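Long-range contacts in tyrosine specific protein phosphatase, putative (Trypanosoma brucei, PDB 3M4U), which removes phosphate from tyrosine residues of proteins, the nucleolar protein NOPP44/46 among them, and acts as a switch in the trypanosome life cycle: residues A[23-28]-A[275-280]; A[60-65]-A[77-82]. All coordinates share one frame; numbering follows the deposited sequence.

Interaction 1: residues A[23-28]-A[275-280]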
loop_
_atom_site.group_PDB
_atom_site.type_symbol
_atom_site.label_atom_id
_atom_site.label_comp_id
_atom_site.label_asym_id
_atom_site.label_seq_id
_atom_site.Cartn_x
_atom_site.Cartn_y
_atom_site.Cartn_z
ATOM N N ARG A 23 7.075 -21.635 -7.974
ATOM C CA ARG A 23 7.100 -22.513 -6.806
ATOM C C ARG A 23 7.457 -21.758 -5.528
ATOM O O ARG A 23 7.049 -22.152 -4.434
ATOM C CB ARG A 23 7.957 -23.775 -7.014
ATOM C CG ARG A 23 9.453 -23.560 -7.117
ATOM C CD ARG A 23 10.179 -24.878 -7.430
ATOM N NE ARG A 23 11.529 -24.623 -7.922
ATOM C CZ ARG A 23 11.824 -24.476 -9.204
ATOM N NH1 ARG A 23 10.858 -24.592 -10.109
ATOM N NH2 ARG A 23 13.075 -24.224 -9.579
ATOM N N GLU A 24 8.194 -20.661 -5.659
ATOM C CA GLU A 24 8.411 -19.790 -4.509
ATOM C C GLU A 24 7.078 -19.231 -4.019
ATOM O O GLU A 24 6.805 -19.212 -2.814
ATOM C CB GLU A 24 9.351 -18.635 -4.857
ATOM C CG GLU A 24 10.829 -18.993 -4.855
ATOM C CD GLU A 24 11.713 -17.764 -4.916
ATOM O OE1 GLU A 24 11.210 -16.707 -5.365
ATOM O OE2 GLU A 24 12.901 -17.851 -4.521
ATOM N N PHE A 25 6.246 -18.779 -4.955
ATOM C CA PHE A 25 4.998 -18.120 -4.591
ATOM C C PHE A 25 4.005 -19.093 -3.956
ATOM O O PHE A 25 3.384 -18.775 -2.936
ATOM C CB PHE A 25 4.374 -17.399 -5.789
ATOM C CG PHE A 25 3.297 -16.434 -5.405
ATOM C CD1 PHE A 25 3.596 -15.330 -4.613
ATOM C CD2 PHE A 25 1.982 -16.633 -5.813
ATOM C CE1 PHE A 25 2.598 -14.429 -4.234
ATOM C CE2 PHE A 25 0.969 -15.741 -5.438
ATOM C CZ PHE A 25 1.275 -14.640 -4.648
ATOM N N VAL A 26 3.862 -20.274 -4.559
ATOM C CA VAL A 26 3.056 -21.336 -3.967
ATOM C C VAL A 26 3.440 -21.553 -2.500
ATOM O O VAL A 26 2.575 -21.631 -1.617
ATOM C CB VAL A 26 3.219 -22.669 -4.746
ATOM C CG1 VAL A 26 2.549 -23.825 -4.008
ATOM C CG2 VAL A 26 2.678 -22.535 -6.176
ATOM N N GLN A 27 4.741 -21.638 -2.238
ATOM C CA GLN A 27 5.217 -21.808 -0.870
ATOM C C GLN A 27 4.822 -20.614 0.004
ATOM O O GLN A 27 4.358 -20.788 1.144
ATOM C CB GLN A 27 6.733 -22.026 -0.839
ATOM C CG GLN A 27 7.337 -22.131 0.572
ATOM C CD GLN A 27 8.817 -22.573 0.574
ATOM O OE1 GLN A 27 9.655 -21.964 1.240
ATOM N NE2 GLN A 27 9.128 -23.639 -0.165
ATOM N N LEU A 28 5.011 -19.406 -0.530
ATOM C CA LEU A 28 4.656 -18.190 0.195
ATOM C C LEU A 28 3.144 -18.141 0.489
ATOM O O LEU A 28 2.723 -17.657 1.544
ATOM C CB LEU A 28 5.121 -16.939 -0.564
ATOM C CG LEU A 28 6.622 -16.609 -0.580
ATOM C CD1 LEU A 28 6.962 -15.605 -1.664
ATOM C CD2 LEU A 28 7.088 -16.110 0.770
ATOM N N GLN A 275 -0.739 -10.582 -3.895
ATOM C CA GLN A 275 -1.829 -11.527 -4.151
ATOM C C GLN A 275 -1.574 -12.476 -5.298
ATOM O O GLN A 275 -2.110 -13.572 -5.311
ATOM C CB GLN A 275 -3.143 -10.799 -4.424
ATOM C CG GLN A 275 -3.970 -10.492 -3.196
ATOM C CD GLN A 275 -5.232 -9.704 -3.531
ATOM O OE1 GLN A 275 -6.250 -9.809 -2.839
ATOM N NE2 GLN A 275 -5.171 -8.915 -4.602
ATOM N N ARG A 276 -0.781 -12.043 -6.270
ATOM C CA ARG A 276 -0.627 -12.803 -7.504
ATOM C C ARG A 276 0.828 -13.041 -7.835
ATOM O O ARG A 276 1.708 -12.229 -7.507
ATOM C CB ARG A 276 -1.300 -12.083 -8.676
ATOM C CG ARG A 276 -2.794 -11.846 -8.510
ATOM C CD ARG A 276 -3.596 -13.112 -8.686
ATOM N NE ARG A 276 -4.904 -12.860 -9.294
ATOM C CZ ARG A 276 -6.034 -12.710 -8.600
ATOM N NH1 ARG A 276 -6.013 -12.785 -7.263
ATOM N NH2 ARG A 276 -7.185 -12.481 -9.239
ATOM N N LEU A 277 1.064 -14.163 -8.505
ATOM C CA LEU A 277 2.387 -14.515 -8.990
ATOM C C LEU A 277 2.962 -13.335 -9.755
ATOM O O LEU A 277 4.091 -12.917 -9.518
ATOM C CB LEU A 277 2.307 -15.745 -9.898
ATOM C CG LEU A 277 3.614 -16.109 -10.614
ATOM C CD1 LEU A 277 4.720 -16.308 -9.605
ATOM C CD2 LEU A 277 3.447 -17.355 -11.495
ATOM N N GLU A 278 2.158 -12.803 -10.664
ATOM C CA GLU A 278 2.529 -11.647 -11.474
ATOM C C GLU A 278 3.015 -10.451 -10.647
ATOM O O GLU A 278 3.948 -9.752 -11.032
ATOM C CB GLU A 278 1.357 -11.232 -12.370
ATOM C CG GLU A 278 1.059 -12.241 -13.481
ATOM C CD GLU A 278 0.193 -13.442 -13.035
ATOM O OE1 GLU A 278 -0.298 -13.489 -11.879
ATOM O OE2 GLU A 278 -0.003 -14.352 -13.870
ATOM N N GLN A 279 2.391 -10.230 -9.502
ATOM C CA GLN A 279 2.796 -9.130 -8.646
ATOM C C GLN A 279 4.128 -9.455 -7.999
ATOM O O GLN A 279 5.008 -8.604 -7.910
ATOM C CB GLN A 279 1.703 -8.827 -7.610
ATOM C CG GLN A 279 0.430 -8.310 -8.256
ATOM C CD GLN A 279 -0.706 -8.077 -7.272
ATOM O OE1 GLN A 279 -0.755 -8.686 -6.202
ATOM N NE2 GLN A 279 -1.639 -7.205 -7.647
ATOM N N TYR A 280 4.262 -10.696 -7.551
ATOM C CA TYR A 280 5.499 -11.201 -6.978
ATOM C C TYR A 280 6.612 -10.968 -7.970
ATOM O O TYR A 280 7.697 -10.524 -7.605
ATOM C CB TYR A 280 5.365 -12.701 -6.688
ATOM C CG TYR A 280 6.521 -13.323 -5.915
ATOM C CD1 TYR A 280 6.959 -12.765 -4.715
ATOM C CD2 TYR A 280 7.157 -14.485 -6.371
ATOM C CE1 TYR A 280 7.999 -13.322 -4.000
ATOM C CE2 TYR A 280 8.204 -15.058 -5.651
ATOM C CZ TYR A 280 8.620 -14.467 -4.467
ATOM O OH TYR A 280 9.652 -15.006 -3.732
#

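Interaction 2: residues A[60-65]-A[77-82]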
loop_
_atom_site.group_PDB
_atom_site.type_symbol
_atom_site.label_atom_id
_atom_site.label_comp_id
_atom_site.label_asym_id
_atom_site.label_seq_id
_atom_site.Cartn_x
_atom_site.Cartn_y
_atom_site.Cartn_z
ATOM N N THR A 60 -0.236 -6.852 14.677
ATOM C CA THR A 60 0.420 -5.740 13.982
ATOM C C THR A 60 -0.594 -4.700 13.580
ATOM O O THR A 60 -0.273 -3.764 12.857
ATOM C CB THR A 60 1.119 -6.197 12.689
ATOM O OG1 THR A 60 0.223 -7.026 11.940
ATOM C CG2 THR A 60 2.397 -6.973 12.998
ATOM N N ILE A 61 -1.824 -4.873 14.039
ATOM C CA ILE A 61 -2.891 -3.959 13.673
ATOM C C ILE A 61 -2.515 -2.492 13.911
ATOM O O ILE A 61 -1.830 -2.146 14.883
ATOM C CB ILE A 61 -4.183 -4.289 14.438
ATOM C CG1 ILE A 61 -5.404 -3.780 13.670
ATOM C CG2 ILE A 61 -4.119 -3.727 15.862
ATOM C CD1 ILE A 61 -6.725 -4.257 14.223
ATOM N N TYR A 62 -2.981 -1.634 13.014
ATOM C CA TYR A 62 -2.727 -0.205 13.106
ATOM C C TYR A 62 -4.011 0.523 12.747
ATOM O O TYR A 62 -4.722 0.105 11.828
ATOM C CB TYR A 62 -1.621 0.195 12.127
ATOM C CG TYR A 62 -1.085 1.607 12.304
ATOM C CD1 TYR A 62 0.096 1.837 12.987
ATOM C CD2 TYR A 62 -1.755 2.701 11.770
ATOM C CE1 TYR A 62 0.605 3.120 13.142
ATOM C CE2 TYR A 62 -1.262 3.997 11.926
ATOM C CZ TYR A 62 -0.076 4.198 12.609
ATOM O OH TYR A 62 0.428 5.472 12.768
ATOM N N PRO A 63 -4.334 1.595 13.491
ATOM C CA PRO A 63 -3.612 2.000 14.706
ATOM C C PRO A 63 -3.761 0.944 15.798
ATOM O O PRO A 63 -4.737 0.193 15.773
ATOM C CB PRO A 63 -4.327 3.296 15.134
ATOM C CG PRO A 63 -5.685 3.209 14.498
ATOM C CD PRO A 63 -5.440 2.517 13.172
ATOM N N PRO A 64 -2.797 0.885 16.735
ATOM C CA PRO A 64 -2.765 -0.087 17.841
ATOM C C PRO A 64 -3.974 0.083 18.760
ATOM O O PRO A 64 -4.422 1.219 18.947
ATOM C CB PRO A 64 -1.487 0.284 18.610
ATOM C CG PRO A 64 -0.692 1.154 17.674
ATOM C CD PRO A 64 -1.691 1.860 16.819
ATOM N N VAL A 65 -4.483 -1.014 19.323
ATOM C CA VAL A 65 -5.659 -0.965 20.203
ATOM C C VAL A 65 -5.398 -0.285 21.551
ATOM O O VAL A 65 -4.542 -0.719 22.321
ATOM C CB VAL A 65 -6.239 -2.374 20.453
ATOM C CG1 VAL A 65 -7.147 -2.383 21.695
ATOM C CG2 VAL A 65 -6.988 -2.860 19.220
ATOM N N PRO A 77 -10.207 4.282 16.966
ATOM C CA PRO A 77 -10.199 4.403 15.497
ATOM C C PRO A 77 -9.753 3.098 14.832
ATOM O O PRO A 77 -8.791 2.480 15.271
ATOM C CB PRO A 77 -9.154 5.497 15.230
ATOM C CG PRO A 77 -8.410 5.678 16.558
ATOM C CD PRO A 77 -9.406 5.330 17.615
ATOM N N TYR A 78 -10.450 2.689 13.783
ATOM C CA TYR A 78 -10.117 1.456 13.089
ATOM C C TYR A 78 -10.066 1.653 11.570
ATOM O O TYR A 78 -11.001 2.206 11.002
ATOM C CB TYR A 78 -11.163 0.394 13.429
ATOM C CG TYR A 78 -11.090 -0.816 12.554
ATOM C CD1 TYR A 78 -10.244 -1.871 12.869
ATOM C CD2 TYR A 78 -11.861 -0.912 11.405
ATOM C CE1 TYR A 78 -10.176 -3.000 12.052
ATOM C CE2 TYR A 78 -11.800 -2.035 10.584
ATOM C CZ TYR A 78 -10.956 -3.071 10.913
ATOM O OH TYR A 78 -10.892 -4.179 10.113
ATOM N N ILE A 79 -9.009 1.169 10.909
ATOM C CA ILE A 79 -8.872 1.345 9.449
ATOM C C ILE A 79 -8.553 0.066 8.679
ATOM O O ILE A 79 -8.195 0.122 7.491
ATOM C CB ILE A 79 -7.748 2.343 9.085
ATOM C CG1 ILE A 79 -6.381 1.737 9.420
ATOM C CG2 ILE A 79 -7.954 3.683 9.773
ATOM C CD1 ILE A 79 -5.234 2.647 9.092
ATOM N N ASN A 80 -8.677 -1.080 9.341
ATOM C CA ASN A 80 -8.260 -2.344 8.745
ATOM C C ASN A 80 -6.862 -2.219 8.131
ATOM O O ASN A 80 -6.644 -2.476 6.945
ATOM C CB ASN A 80 -9.284 -2.850 7.721
ATOM C CG ASN A 80 -9.068 -4.321 7.356
ATOM O OD1 ASN A 80 -8.017 -4.888 7.639
ATOM N ND2 ASN A 80 -10.052 -4.929 6.724
ATOM N N GLY A 81 -5.915 -1.808 8.961
ATOM C CA GLY A 81 -4.560 -1.623 8.515
ATOM C C GLY A 81 -3.570 -2.327 9.411
ATOM O O GLY A 81 -3.893 -2.736 10.533
ATOM N N ASN A 82 -2.347 -2.455 8.909
ATOM C CA ASN A 82 -1.279 -3.079 9.672
ATOM C C ASN A 82 0.002 -2.282 9.563
ATOM O O ASN A 82 0.291 -1.680 8.519
ATOM C CB ASN A 82 -1.064 -4.530 9.211
ATOM C CG ASN A 82 -2.137 -5.469 9.734
ATOM O OD1 ASN A 82 -2.109 -5.862 10.901
ATOM N ND2 ASN A 82 -3.099 -5.813 8.886
#

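Interaction 1: residues A[23-28]-A[275-280]
Phe25 and Tyr280 both hold CG anti to the backbone N (chi1 -165° and -172°), which sends their rings past each other in opposite directions, each toward the segment that carries the other. The ring centroids lie 5.5 Å apart with planes inclined by 33°, neither a stack nor an edge-to-face pair. One face of Phe25 rests on the first turn of helix 277-290: Leu277 CA is 4.1 Å from the centroid of the Phe25 ring in a CH-pi contact, and Leu277 N lies 3.5 Å from Phe25 CE2. At the ring edge, in its plane, Gln275 O approaches Phe25 CZ to 3.6 Å. The aromatic side chain of helix 14-31 is thus wedged against the turn that joins the glutamine-bearing Q-loop of the phosphatase fold to its following helix. Arg276 is the N-cap residue of this helix. Within the same turn, Gln279 OE1 accepts a hydrogen bond from Gln275 N at 3.0 Å and a weak one from Arg276 N, while Gln279 NE2 is bonded to Gly201 O; both ends of the amide are therefore engaged, which fixes its rotation. Near the tip of the Tyr280 ring, Leu28 CD1 packs 3.4 Å from Tyr280 CE1, the leucine crossing the tyrosine at about a right angle. Tyr280 OH donates to Glu24 OE1 at 2.8 Å, coming from well above the carboxylate plane. Glu24 OE1 is also hydrogen-bonded to Tyr284 OH, and Glu24 OE2 forms a salt bridge with Arg20 NE.

Interaction 2: residues A[60-65]-A[77-82]
Pro63 meets Pro77 through CG and Ile79 CG1 through CD, the Pro63 and Ile79 side chains crossing at a slant where the two chain segments run roughly antiparallel. The sequence Pro77-Tyr78-Ile79-Asn80-Gly81-Asn82 corresponds to the family motif usually written DYINAS, which here leads into strand 81-84 at one side of the central sheet of the phosphatase domain. Pro63 CG stands 4.2 Å from Pro77 CG and 3.3 Å from Pro77 O, while Thr109 of helix 103-112 touches both prolines. The peptide bond before Pro63 is cis, which turns the chain sharply after Tyr62. Ile79 places CG1 between its backbone N and carbonyl carbon (chi1 69°); this brings the branch against the carbonyl of Tyr62, with Ile79 CG1 3.3 Å from Tyr62 O. The Ile79 CD1 methyl continues to the edge of the Tyr62 ring, near its plane, 4.4 Å from Tyr62 CD2. Val93 of strand 92-95 touches both Tyr62 and Ile79. Between the backbones, Tyr62 N donates to Gly81 O at 2.9 Å, fairly straight at nitrogen but with the donor above the carbonyl plane. One residue earlier, Ile61 and Asn82 form a non-hydrogen-bonded antiparallel pair, CA atoms 4.4 Å apart, and their side chains diverge. Ile61 CG1 is anti to the backbone N (chi1 -156°), and its CD1 methyl reaches the edge of the Tyr78 ring, 4.3 Å from Tyr78 CE1. The hydroxyl of that ring is hydrogen-bonded to Asn49 OD1 and Ser42 OG, which together hold the ring end in place. Over the centre of one face of the Tyr78 ring sits Asn80 N, 3.4 Å above the ring plane.

Interaction 2 is nested inside the long loop of chain closed by interaction 1; their centres are 26 Å apart and their nearest atoms about 11 Å, so they do not touch. Helix 258-269 joins them: Tyr260 and Val263 pack on Tyr280, whereas Thr60 OG1 is hydrogen-bonded to Lys269 O at the far end. At interaction 1 the nearest atoms of the Gln275 side chain and a bound phosphate ion, probably from the crystallisation liquor, are about 4 Å apart, consistent with the Q-loop bordering the active site as in related phosphatases. Interaction 2 reaches instead to Asn49, in the segment that probably corresponds to the family's phosphotyrosine-recognition loop.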